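PDB 4JXN: octaprenyl-diphosphate synthase from Roseobacter denitrificans, which probably makes octaprenyl diphosphate, the precursor of quinone side chains, by adding five isopentenyl units to farnesyl diphosphate with magnesium as cofactor. Local coordinates for residues H12-A17 / L322-D327; A17-D22 / T62-H67; A24-L29 / F75-A80; R56-L61 / A183-A188; T136-V141 / G192-G197. All coordinates share one frame; numbering follows the deposited sequence.

Interaction 1: H12-A17 / L322-D327; sequences HDRMAA and LVDLAD
Met15 carries the tightly packed part of this contact: its terminal CE lies 3.9 Å from Leu322 CD2 and 4.1 Å from Leu325 CD2. The side chain leaves the helix with CG anti to the backbone N (chi1 -180°) and stays extended beyond CG, which lets the thioether span the segments 12-17 and 322-327, whose axes come no closer than 9.6 Å. Leu322 starts out pointing away from Met15, and its CD2 branch is what turns back to the methyl. Helix 57-68 closes this apolar floor, with Ala64 against Met15 and Leu322, and Leu61 against Leu325. The contact thus joins the first long helix, 9-34, to the C-terminal helix 317-330, the two segments running at 132° to each other.

Toward solvent the packing thins. Arg14, exposed and bent at chi2 and chi3, brings NH1 to 3.5 Å from Asp324 OD2; this is a salt bridge without a hydrogen bond, the guanidinium and carboxylate planes standing 74° apart. His12 meets Leu325 at its ring edge, CE1 to CD1 at 4.2 Å, while its ring also stacks with Tyr328. Chemically, then, the shape of the interface is set by methyl groups around a thioether, and the long, poorly aligned ion pair probably adds general electrostatic attraction more than directional restraint.

Interaction 2: A17-D22 / T62-H67; sequences AYLESD and TLAAAH
Asp22, Leu19 and Tyr18 of helix 9-34 gather round His67 and Leu63 of helix 57-68 in a mixed polar and apolar crossing at the periphery of the chain, where the segments 17-22 and 62-67 run at 104° to each other. The polar evidence is a histidine-carboxylate hydrogen bond: His67 NE2 donates to Asp22 OD2, tip to tip, with an N-H...O angle of 154° and the two flat groups nearly coplanar. The modelled separation of NE2 and OD2, 2.4 Å, is very short, and its exact value is doubtful. A carboxylate placed at the edge of the ring would probably hold the proton on NE2 and may raise the affinity of the imidazole for a second one.

The ring is also fixed from other directions. Tyr18 turns its edge to the face of His67, the planes 87° apart and the centroids separated by 5.7 Å; its CG lies anti to the backbone N, an orientation that carries the phenol to the histidine. Leu19 CD2 sits at the edge of the imidazole, 3.7 Å from His67 CD2, and packs 3.9 Å from Leu63 CB. Leu63 CD2 in turn comes within 3.7 Å of Asp22 CB. His76 of helix 75-94 makes a further edge-to-face contact with His67, and Val318 and Met321 lie against Tyr18. The crossing of helices 9-34 and 57-68 belongs to the all-helical isoprenoid synthase fold of the FPP/GGPP synthase family, and the bond between His67 and Asp22 is a detail of this chain laid over it.

Interaction 3: A24-L29 / F75-A80; sequences AAVSTL and FHINLA
Ile77, the residue that meets Val26 most closely, also lays its CD1 on one face of the His76 ring, 3.7 Å above the plane and offset toward the rim. That ring meets Tyr71 as well. The Phe75 ring has Asn78 CG in plane at its edge; Asn78 starts out pointing away from segment 24-29, and Leu29 CD2 comes to 4.3 Å from Asn78 CA.

Across the contact one methyl does most of the work. Ile77 CG2, anti to the backbone N while CG1 (chi1 -53°) is anti to the carbonyl carbon, lies 3.7 Å from Val26 CG2 and 3.7 Å from the carbonyl oxygen Ala25 O. These contacts join helix 9-34 to helix 75-94, two members of the all-helical isoprenoid synthase bundle; the segments 24-29 and 75-80 cross at -58°, their axes 9.0 Å apart at closest. Leu63 of helix 57-68 also packs on Ile77.

Val26 CG2, anti to its own carbonyl carbon, lodges between Ile77 and the next turn, reaching Ala80 CB at 3.9 Å. On the more open flank, Leu29 holds a nearly eclipsed chi1 of -129° and leaves its CD2 4.2 Å from Ile77 CG2.

Interaction 4: R56-L61 / A183-A188; sequences RLRPML and ALFSAA
Phe185 inserts its ring among Leu57, Arg58 and Leu61. Its CG is anti to the carbonyl carbon (chi1 -84°), and although its CB does not head straight for helix 57-68, this torsion tips the ring over to it. Leu57 CD1 presses in at 3.4 Å from Phe185 CE2, the tightest carbon-carbon approach here, from a chi1 of 92° that departs from a staggered value. Leu61, with CG anti to its carbonyl carbon, sets CD1 3.7 Å from Phe185 CD2.

Arg58 is extended from CG to NE and then turns at chi4, so that one face of its guanidinium receives the rim of the phenyl ring. NE is 3.7 Å from Phe185 CE1, and the two planes stand 80° apart, close to perpendicular. The aliphatic part of the arginine is used too: CD lies 3.8 Å from Leu184 CD2. This buried contact, about 8 Å from the centre of the chain, brings the start of helix 57-68 against helix 170-196 within the isoprenoid synthase helical core, where Phe217 of helix 200-224 meets the Phe185 ring. An alanine in place of Phe185 would probably open a gap between Leu57 and Leu61 and leave the Arg58 guanidinium less restrained on that face.

One turn on from Phe185, the small Ala188 lets the backbones come close, its CB 3.6 Å from Arg58 O and 4.1 Å from Leu61 CB.

Interaction 5: T136-V141 / G192-G197; sequences TGSLRV and GGVIAG
Val194 places CG1 anti to its backbone N (chi1 163°) and Val141 places CG1 anti to its carbonyl carbon (chi1 -48°), and those torsions bring the two methyls to 3.6 Å, Val194 CG1 to Val141 CG1. Two helix ends meet here: the N-capped start of helix 139-162 and the finish of helix 170-196, closed by a Schellman motif at Gly197, whose N donates to Val194 O at 2.9 Å. The cap is Ser138, its OG accepting a weak bond from Val141 N (3.3 Å, N-H...O angle 166°).

Arg140 also packs on Val194. In the conformer described, its CG is 3.7 Å from Val194 CG1, and bends at chi2 and chi3 bring one face of the guanidinium over Val194 CG2, 3.9 Å from its plane; a second modelled conformer leaves that placement doubtful. The charge has a long, weak ion pair with Asp200. An alanine in place of Val194 would probably open a gap beside Val141 CG1 and take away the methyl that Arg140 CG packs on.

Leu139, next to the cap, packs on Leu139 of the second subunit, which puts this corner near the dimer contact. Thr136 uses its hydroxyl on Met133 O, and its carbon side faces Ile195. The Ile195 CD1 methyl comes to rest 4.2 Å from Ser138 CB and 4.3 Å from Thr136 CB.

Helix 9-34 runs through interactions 1, 2 and 3, and helix 57-68 ties interaction 2 to interaction 4. Interactions 1 and 2 share Ala17; interactions 1 and 4 touch where Met15 CE lies 4.3 Å from Met60 O. Interactions 2 and 3, centres about 10 Å apart, meet through Ala66 CB and His76 CB at 3.6 Å. Thr62 OG1 probably bonds Ala188 O (2.7 Å), linking interactions 2 and 4. Leu79 CD1 and Ile195 CB, 3.7 Å apart, join interactions 3 and 5. None of the segments contains the aspartate-rich DDxxD motifs that bind magnesium in this family, but helices 75-94 and 200-224 run to them, which places interaction 3 on a helix leading to one.

Interaction 1: H12-A17 / L322-D327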
# COMPACT_ATOMS: atom_id res chain seq x y z
N HIS A 12 19.97 -27.60 4.78
CA HIS A 12 19.33 -26.41 4.21
C HIS A 12 19.11 -26.57 2.71
O HIS A 12 18.04 -26.22 2.18
CB HIS A 12 20.13 -25.14 4.51
CG HIS A 12 19.40 -23.88 4.15
ND1 HIS A 12 18.30 -23.44 4.85
CD2 HIS A 12 19.61 -22.98 3.16
CE1 HIS A 12 17.86 -22.32 4.31
NE2 HIS A 12 18.63 -22.01 3.29
N ASP A 13 20.11 -27.12 2.03
CA ASP A 13 20.06 -27.39 0.58
C ASP A 13 18.88 -28.30 0.17
O ASP A 13 18.34 -28.15 -0.92
CB ASP A 13 21.37 -28.03 0.10
CG ASP A 13 22.54 -27.06 0.08
OD1 ASP A 13 22.46 -26.05 -0.66
OD2 ASP A 13 23.55 -27.31 0.78
N ARG A 14 18.52 -29.25 1.04
CA ARG A 14 17.47 -30.24 0.73
C ARG A 14 16.10 -29.58 0.60
O ARG A 14 15.30 -29.94 -0.27
CB ARG A 14 17.43 -31.33 1.80
CG ARG A 14 18.33 -32.52 1.48
CD ARG A 14 19.14 -33.01 2.67
NE ARG A 14 18.38 -33.09 3.92
CZ ARG A 14 18.91 -33.47 5.08
NH1 ARG A 14 18.15 -33.50 6.18
NH2 ARG A 14 20.19 -33.83 5.16
N MET A 15 15.84 -28.61 1.46
CA MET A 15 14.63 -27.81 1.39
C MET A 15 14.57 -27.07 0.06
O MET A 15 13.59 -27.20 -0.68
CB MET A 15 14.59 -26.82 2.56
CG MET A 15 13.35 -25.95 2.57
SD MET A 15 12.99 -25.28 4.21
CE MET A 15 11.50 -24.37 3.83
N ALA A 16 15.61 -26.29 -0.24
CA ALA A 16 15.77 -25.58 -1.51
C ALA A 16 15.52 -26.48 -2.72
O ALA A 16 14.73 -26.13 -3.61
CB ALA A 16 17.18 -24.99 -1.59
N ALA A 17 16.20 -27.62 -2.75
CA ALA A 17 16.10 -28.58 -3.87
C ALA A 17 14.70 -29.18 -3.99
O ALA A 17 14.22 -29.47 -5.08
CB ALA A 17 17.13 -29.69 -3.71
N LEU A 322 11.62 -27.96 7.99
CA LEU A 322 11.24 -26.83 8.84
C LEU A 322 11.91 -26.85 10.21
O LEU A 322 12.10 -25.79 10.83
CB LEU A 322 9.72 -26.82 9.03
CG LEU A 322 8.82 -26.48 7.82
CD1 LEU A 322 7.42 -26.17 8.30
CD2 LEU A 322 9.35 -25.32 6.99
N VAL A 323 12.22 -28.05 10.69
CA VAL A 323 12.99 -28.26 11.92
C VAL A 323 14.42 -27.79 11.70
O VAL A 323 14.91 -26.93 12.43
CB VAL A 323 12.94 -29.75 12.35
CG1 VAL A 323 13.86 -30.01 13.54
CG2 VAL A 323 11.51 -30.18 12.68
N ASP A 324 15.07 -28.33 10.67
CA ASP A 324 16.41 -27.90 10.25
C ASP A 324 16.48 -26.38 10.05
O ASP A 324 17.49 -25.75 10.39
CB ASP A 324 16.82 -28.62 8.95
CG ASP A 324 16.92 -30.14 9.11
OD1 ASP A 324 17.10 -30.62 10.24
OD2 ASP A 324 16.83 -30.85 8.09
N LEU A 325 15.42 -25.80 9.50
CA LEU A 325 15.36 -24.35 9.26
C LEU A 325 15.42 -23.61 10.58
O LEU A 325 16.03 -22.56 10.67
CB LEU A 325 14.07 -23.98 8.52
CG LEU A 325 13.88 -22.51 8.13
CD1 LEU A 325 15.10 -21.90 7.45
CD2 LEU A 325 12.67 -22.40 7.21
N ALA A 326 14.77 -24.17 11.60
CA ALA A 326 14.74 -23.53 12.92
C ALA A 326 16.16 -23.49 13.52
O ALA A 326 16.57 -22.48 14.09
CB ALA A 326 13.78 -24.26 13.85
N ASP A 327 16.90 -24.58 13.34
CA ASP A 327 18.32 -24.63 13.72
C ASP A 327 19.19 -23.73 12.82
O ASP A 327 20.05 -23.00 13.31
CB ASP A 327 18.81 -26.08 13.67
CG ASP A 327 18.12 -26.99 14.69
OD1 ASP A 327 17.87 -26.53 15.83
OD2 ASP A 327 17.81 -28.16 14.36

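Interaction 2: A17-D22 / T62-H67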
# COMPACT_ATOMS: atom_id res chain seq x y z
N ALA A 17 16.20 -27.62 -2.75
CA ALA A 17 16.10 -28.58 -3.87
C ALA A 17 14.70 -29.18 -3.99
O ALA A 17 14.22 -29.47 -5.08
CB ALA A 17 17.13 -29.69 -3.71
N TYR A 18 14.03 -29.39 -2.86
CA TYR A 18 12.67 -29.91 -2.88
C TYR A 18 11.71 -28.86 -3.44
O TYR A 18 10.82 -29.18 -4.21
CB TYR A 18 12.26 -30.32 -1.47
CG TYR A 18 10.84 -30.84 -1.36
CD1 TYR A 18 9.78 -29.97 -1.20
CD2 TYR A 18 10.57 -32.20 -1.40
CE1 TYR A 18 8.48 -30.43 -1.09
CE2 TYR A 18 9.27 -32.68 -1.29
CZ TYR A 18 8.23 -31.78 -1.14
OH TYR A 18 6.93 -32.23 -1.03
N LEU A 19 11.92 -27.61 -3.06
CA LEU A 19 11.05 -26.52 -3.48
C LEU A 19 11.52 -25.87 -4.77
O LEU A 19 10.90 -24.91 -5.24
CB LEU A 19 11.01 -25.44 -2.40
CG LEU A 19 10.36 -25.91 -1.11
CD1 LEU A 19 10.55 -24.86 -0.03
CD2 LEU A 19 8.88 -26.21 -1.35
N GLU A 20 12.60 -26.41 -5.33
CA GLU A 20 13.29 -25.85 -6.50
C GLU A 20 12.35 -25.35 -7.59
O GLU A 20 12.48 -24.23 -8.09
CB GLU A 20 14.24 -26.91 -7.08
CG GLU A 20 14.60 -26.79 -8.56
CD GLU A 20 15.20 -25.45 -8.93
OE1 GLU A 20 15.61 -24.69 -8.02
OE2 GLU A 20 15.25 -25.15 -10.15
N SER A 21 11.40 -26.21 -7.96
CA SER A 21 10.56 -25.97 -9.11
C SER A 21 9.51 -24.91 -8.81
O SER A 21 9.27 -24.01 -9.61
CB SER A 21 9.90 -27.30 -9.54
OG SER A 21 9.06 -27.80 -8.51
N ASP A 22 8.89 -25.02 -7.64
CA ASP A 22 7.89 -24.04 -7.21
C ASP A 22 8.51 -22.65 -7.07
O ASP A 22 7.89 -21.67 -7.46
CB ASP A 22 7.23 -24.48 -5.91
CG ASP A 22 6.26 -25.64 -6.12
OD1 ASP A 22 6.01 -26.03 -7.28
OD2 ASP A 22 5.75 -26.16 -5.11
N THR A 62 5.64 -20.50 2.54
CA THR A 62 4.29 -20.70 2.03
C THR A 62 4.21 -21.98 1.24
O THR A 62 3.29 -22.79 1.44
CB THR A 62 3.84 -19.48 1.17
OG1 THR A 62 3.82 -18.31 2.00
CG2 THR A 62 2.44 -19.71 0.56
N LEU A 63 5.19 -22.20 0.36
CA LEU A 63 5.22 -23.41 -0.47
C LEU A 63 5.44 -24.63 0.39
O LEU A 63 4.79 -25.69 0.23
CB LEU A 63 6.34 -23.32 -1.49
CG LEU A 63 6.25 -22.17 -2.49
CD1 LEU A 63 7.61 -21.90 -3.12
CD2 LEU A 63 5.19 -22.50 -3.53
N ALA A 64 6.38 -24.49 1.32
CA ALA A 64 6.69 -25.58 2.21
C ALA A 64 5.45 -25.98 2.98
O ALA A 64 5.15 -27.16 3.12
CB ALA A 64 7.79 -25.20 3.15
N ALA A 65 4.72 -24.98 3.46
CA ALA A 65 3.54 -25.23 4.28
C ALA A 65 2.43 -25.91 3.47
O ALA A 65 1.72 -26.78 3.96
CB ALA A 65 3.04 -23.96 4.93
N ALA A 66 2.30 -25.51 2.22
CA ALA A 66 1.30 -26.10 1.34
C ALA A 66 1.61 -27.56 1.09
O ALA A 66 0.75 -28.42 1.25
CB ALA A 66 1.25 -25.33 0.03
N HIS A 67 2.85 -27.85 0.71
CA HIS A 67 3.27 -29.23 0.45
C HIS A 67 3.16 -30.08 1.71
O HIS A 67 2.65 -31.21 1.67
CB HIS A 67 4.69 -29.27 -0.10
CG HIS A 67 4.83 -28.75 -1.50
ND1 HIS A 67 4.12 -29.28 -2.56
CD2 HIS A 67 5.61 -27.77 -2.01
CE1 HIS A 67 4.44 -28.63 -3.67
NE2 HIS A 67 5.34 -27.71 -3.36

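Interaction 3: A24-L29 / F75-A80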
# COMPACT_ATOMS: atom_id res chain seq x y z
N ALA A 24 11.05 -21.54 -8.79
CA ALA A 24 11.22 -21.10 -10.16
C ALA A 24 9.92 -20.48 -10.66
O ALA A 24 9.91 -19.36 -11.16
CB ALA A 24 11.62 -22.27 -11.04
N ALA A 25 8.83 -21.23 -10.48
CA ALA A 25 7.51 -20.88 -11.03
C ALA A 25 6.87 -19.67 -10.34
O ALA A 25 6.00 -19.01 -10.91
CB ALA A 25 6.58 -22.08 -10.95
N VAL A 26 7.30 -19.41 -9.10
CA VAL A 26 6.96 -18.19 -8.39
C VAL A 26 7.72 -17.02 -9.00
O VAL A 26 7.11 -16.04 -9.43
CB VAL A 26 7.29 -18.28 -6.88
CG1 VAL A 26 7.38 -16.90 -6.23
CG2 VAL A 26 6.26 -19.13 -6.15
N SER A 27 9.04 -17.13 -9.02
CA SER A 27 9.90 -16.03 -9.51
C SER A 27 9.60 -15.66 -10.96
O SER A 27 9.96 -14.57 -11.41
CB SER A 27 11.38 -16.38 -9.35
OG SER A 27 11.69 -16.54 -7.97
N THR A 28 8.97 -16.59 -11.67
CA THR A 28 8.33 -16.32 -12.96
C THR A 28 7.13 -15.37 -12.84
O THR A 28 6.96 -14.48 -13.67
CB THR A 28 7.87 -17.62 -13.64
OG1 THR A 28 8.80 -18.67 -13.34
CG2 THR A 28 7.80 -17.43 -15.15
N LEU A 29 6.31 -15.57 -11.81
CA LEU A 29 5.13 -14.75 -11.60
C LEU A 29 5.56 -13.34 -11.22
O LEU A 29 5.23 -12.38 -11.92
CB LEU A 29 4.20 -15.37 -10.54
CG LEU A 29 2.73 -15.50 -10.96
CD1 LEU A 29 2.60 -16.28 -12.27
CD2 LEU A 29 1.90 -16.15 -9.86
N PHE A 75 -2.45 -22.40 -6.31
CA PHE A 75 -2.53 -21.09 -5.65
C PHE A 75 -1.45 -20.81 -4.61
O PHE A 75 -1.19 -19.64 -4.30
CB PHE A 75 -3.93 -20.89 -5.08
CG PHE A 75 -5.02 -20.85 -6.13
CD1 PHE A 75 -4.88 -20.03 -7.26
CD2 PHE A 75 -6.16 -21.62 -6.01
CE1 PHE A 75 -5.87 -20.00 -8.23
CE2 PHE A 75 -7.15 -21.59 -6.98
CZ PHE A 75 -7.00 -20.77 -8.09
N HIS A 76 -0.81 -21.85 -4.09
CA HIS A 76 0.38 -21.72 -3.24
C HIS A 76 1.47 -20.89 -3.92
O HIS A 76 2.20 -20.13 -3.27
CB HIS A 76 0.90 -23.10 -2.79
CG HIS A 76 1.33 -23.98 -3.92
ND1 HIS A 76 2.54 -24.64 -3.92
CD2 HIS A 76 0.72 -24.32 -5.08
CE1 HIS A 76 2.66 -25.34 -5.03
NE2 HIS A 76 1.57 -25.17 -5.75
N ILE A 77 1.52 -20.99 -5.25
CA ILE A 77 2.38 -20.16 -6.08
C ILE A 77 1.96 -18.69 -6.02
O ILE A 77 2.80 -17.78 -5.84
CB ILE A 77 2.35 -20.63 -7.56
CG1 ILE A 77 2.65 -22.12 -7.67
CG2 ILE A 77 3.36 -19.85 -8.39
CD1 ILE A 77 3.98 -22.53 -7.04
N ASN A 78 0.66 -18.45 -6.16
CA ASN A 78 0.13 -17.08 -6.03
C ASN A 78 0.51 -16.52 -4.67
O ASN A 78 1.06 -15.41 -4.55
CB ASN A 78 -1.39 -17.03 -6.17
CG ASN A 78 -1.89 -17.61 -7.48
OD1 ASN A 78 -1.29 -18.52 -8.06
ND2 ASN A 78 -3.02 -17.09 -7.95
N LEU A 79 0.22 -17.30 -3.63
CA LEU A 79 0.41 -16.85 -2.26
C LEU A 79 1.87 -16.59 -1.91
O LEU A 79 2.16 -15.66 -1.17
CB LEU A 79 -0.21 -17.86 -1.30
CG LEU A 79 -1.72 -17.96 -1.43
CD1 LEU A 79 -2.26 -19.05 -0.50
CD2 LEU A 79 -2.35 -16.60 -1.15
N ALA A 80 2.77 -17.41 -2.42
CA ALA A 80 4.18 -17.21 -2.14
C ALA A 80 4.69 -15.97 -2.89
O ALA A 80 5.52 -15.24 -2.37
CB ALA A 80 4.99 -18.44 -2.50

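Interaction 4: R56-L61 / A183-A188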
# COMPACT_ATOMS: atom_id res chain seq x y z
N ARG A 56 14.16 -17.07 -1.65
CA ARG A 56 14.10 -16.33 -0.39
C ARG A 56 13.20 -17.10 0.56
O ARG A 56 12.28 -17.80 0.11
CB ARG A 56 13.56 -14.92 -0.61
CG ARG A 56 14.29 -14.12 -1.68
CD ARG A 56 13.70 -12.73 -1.84
NE ARG A 56 14.58 -11.83 -2.59
CZ ARG A 56 14.34 -10.55 -2.83
NH1 ARG A 56 13.23 -9.97 -2.37
NH2 ARG A 56 15.21 -9.82 -3.52
N LEU A 57 13.43 -16.98 1.87
CA LEU A 57 12.77 -17.88 2.83
C LEU A 57 11.29 -17.57 3.07
O LEU A 57 10.51 -18.48 3.36
CB LEU A 57 13.56 -17.99 4.16
CG LEU A 57 13.30 -17.08 5.35
CD1 LEU A 57 11.98 -17.39 6.05
CD2 LEU A 57 14.46 -17.20 6.34
N ARG A 58 10.88 -16.31 2.94
CA ARG A 58 9.48 -15.97 3.16
C ARG A 58 8.53 -16.71 2.19
O ARG A 58 7.61 -17.38 2.64
CB ARG A 58 9.26 -14.46 3.10
CG ARG A 58 9.63 -13.75 4.39
CD ARG A 58 9.81 -12.25 4.19
NE ARG A 58 10.72 -11.69 5.19
CZ ARG A 58 12.04 -11.84 5.19
NH1 ARG A 58 12.65 -12.55 4.22
NH2 ARG A 58 12.78 -11.30 6.15
N PRO A 59 8.76 -16.59 0.87
CA PRO A 59 7.91 -17.32 -0.06
C PRO A 59 8.08 -18.83 0.06
O PRO A 59 7.11 -19.57 -0.19
CB PRO A 59 8.36 -16.82 -1.45
CG PRO A 59 9.71 -16.25 -1.22
CD PRO A 59 9.63 -15.64 0.16
N MET A 60 9.28 -19.26 0.44
CA MET A 60 9.56 -20.68 0.72
C MET A 60 8.69 -21.25 1.83
O MET A 60 8.28 -22.42 1.78
CB MET A 60 11.03 -20.90 1.13
CG MET A 60 12.00 -21.21 -0.02
SD MET A 60 13.54 -22.03 0.49
CE MET A 60 14.38 -20.73 1.40
N LEU A 61 8.43 -20.45 2.86
CA LEU A 61 7.57 -20.88 3.96
C LEU A 61 6.17 -21.26 3.49
O LEU A 61 5.59 -22.25 3.97
CB LEU A 61 7.47 -19.79 5.02
CG LEU A 61 8.73 -19.64 5.88
CD1 LEU A 61 8.57 -18.47 6.83
CD2 LEU A 61 9.06 -20.93 6.64
N ALA A 183 5.11 -11.29 11.63
CA ALA A 183 3.75 -11.35 11.10
C ALA A 183 3.71 -11.94 9.70
O ALA A 183 2.83 -12.77 9.41
CB ALA A 183 3.10 -9.98 11.12
N LEU A 184 4.64 -11.53 8.84
CA LEU A 184 4.70 -12.08 7.48
C LEU A 184 5.14 -13.55 7.45
O LEU A 184 4.61 -14.34 6.67
CB LEU A 184 5.63 -11.25 6.58
CG LEU A 184 5.51 -11.50 5.06
CD1 LEU A 184 4.07 -11.34 4.59
CD2 LEU A 184 6.42 -10.54 4.30
N PHE A 185 6.10 -13.91 8.29
CA PHE A 185 6.49 -15.32 8.45
C PHE A 185 5.26 -16.15 8.81
O PHE A 185 4.93 -17.14 8.15
CB PHE A 185 7.53 -15.50 9.57
CG PHE A 185 8.97 -15.25 9.16
CD1 PHE A 185 9.36 -14.02 8.63
CD2 PHE A 185 9.94 -16.21 9.38
CE1 PHE A 185 10.69 -13.80 8.28
CE2 PHE A 185 11.26 -15.99 9.05
CZ PHE A 185 11.64 -14.79 8.49
N SER A 186 4.58 -15.71 9.86
CA SER A 186 3.48 -16.48 10.41
C SER A 186 2.32 -16.51 9.42
O SER A 186 1.61 -17.51 9.32
CB SER A 186 3.05 -15.90 11.76
OG SER A 186 2.64 -14.54 11.63
N ALA A 187 2.15 -15.43 8.66
CA ALA A 187 1.11 -15.39 7.64
C ALA A 187 1.49 -16.26 6.47
O ALA A 187 0.64 -16.99 5.95
CB ALA A 187 0.89 -13.96 7.16
N ALA A 188 2.75 -16.19 6.05
CA ALA A 188 3.25 -17.04 4.95
C ALA A 188 2.99 -18.54 5.17
O ALA A 188 2.59 -19.26 4.26
CB ALA A 188 4.73 -16.80 4.72

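Interaction 5: T136-V141 / G192-G197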
# COMPACT_ATOMS: atom_id res chain seq x y z
N THR A 136 -7.06 -16.42 -5.85
CA THR A 136 -7.06 -17.74 -5.20
C THR A 136 -8.45 -18.17 -4.78
O THR A 136 -8.66 -19.33 -4.44
CB THR A 136 -6.14 -17.79 -3.95
OG1 THR A 136 -6.66 -16.97 -2.90
CG2 THR A 136 -4.75 -17.34 -4.30
N GLY A 137 -9.37 -17.22 -4.74
CA GLY A 137 -10.75 -17.48 -4.34
C GLY A 137 -11.00 -17.68 -2.85
O GLY A 137 -12.13 -17.99 -2.45
N SER A 138 -9.97 -17.49 -2.02
CA SER A 138 -10.08 -17.81 -0.59
C SER A 138 -10.15 -16.56 0.28
O SER A 138 -9.18 -15.78 0.38
CB SER A 138 -8.93 -18.71 -0.13
OG SER A 138 -8.96 -18.89 1.28
N LEU A 139 -11.30 -16.38 0.92
CA LEU A 139 -11.50 -15.22 1.75
C LEU A 139 -10.67 -15.35 3.02
O LEU A 139 -10.09 -14.37 3.50
CB LEU A 139 -12.98 -15.03 2.04
CG LEU A 139 -13.77 -14.65 0.78
CD1 LEU A 139 -15.23 -15.08 0.90
CD2 LEU A 139 -13.65 -13.16 0.52
N ARG A 140 -10.60 -16.58 3.53
CA ARG A 140 -9.79 -16.89 4.71
C ARG A 140 -8.34 -16.41 4.59
O ARG A 140 -7.83 -15.77 5.51
CB ARG A 140 -9.82 -18.38 5.00
CG ARG A 140 -9.16 -18.76 6.33
CD ARG A 140 -10.14 -19.28 7.36
NE ARG A 140 -9.47 -20.24 8.23
CZ ARG A 140 -9.20 -21.49 7.88
NH1 ARG A 140 -9.58 -21.93 6.69
NH2 ARG A 140 -8.58 -22.31 8.71
N VAL A 141 -7.67 -16.72 3.47
CA VAL A 141 -6.25 -16.31 3.31
C VAL A 141 -6.14 -14.79 3.14
O VAL A 141 -5.12 -14.18 3.50
CB VAL A 141 -5.48 -16.98 2.12
CG1 VAL A 141 -5.68 -18.49 2.10
CG2 VAL A 141 -5.82 -16.36 0.78
N GLY A 192 -0.28 -21.01 3.64
CA GLY A 192 0.09 -22.26 2.98
C GLY A 192 -0.73 -23.43 3.49
O GLY A 192 -1.06 -24.35 2.74
N GLY A 193 -1.05 -23.42 4.77
CA GLY A 193 -1.84 -24.51 5.35
C GLY A 193 -3.31 -24.34 5.01
O GLY A 193 -4.02 -25.32 4.77
N VAL A 194 -3.77 -23.10 4.99
CA VAL A 194 -5.18 -22.80 4.76
C VAL A 194 -5.57 -23.14 3.33
O VAL A 194 -6.61 -23.74 3.10
CB VAL A 194 -5.50 -21.33 5.05
CG1 VAL A 194 -6.83 -20.91 4.43
CG2 VAL A 194 -5.51 -21.10 6.56
N ILE A 195 -4.72 -22.76 2.39
CA ILE A 195 -5.01 -23.03 0.99
C ILE A 195 -5.01 -24.54 0.75
O ILE A 195 -5.76 -25.05 -0.08
CB ILE A 195 -4.03 -22.29 0.04
CG1 ILE A 195 -4.63 -22.17 -1.37
CG2 ILE A 195 -2.68 -22.97 0.01
CD1 ILE A 195 -5.84 -21.27 -1.46
N ALA A 196 -4.18 -25.26 1.50
CA ALA A 196 -4.16 -26.73 1.44
C ALA A 196 -5.44 -27.37 1.99
O ALA A 196 -5.72 -28.53 1.72
CB ALA A 196 -2.96 -27.26 2.20
N GLY A 197 -6.18 -26.60 2.79
CA GLY A 197 -7.40 -27.06 3.43
C GLY A 197 -7.16 -27.81 4.73
O GLY A 197 -8.01 -28.59 5.17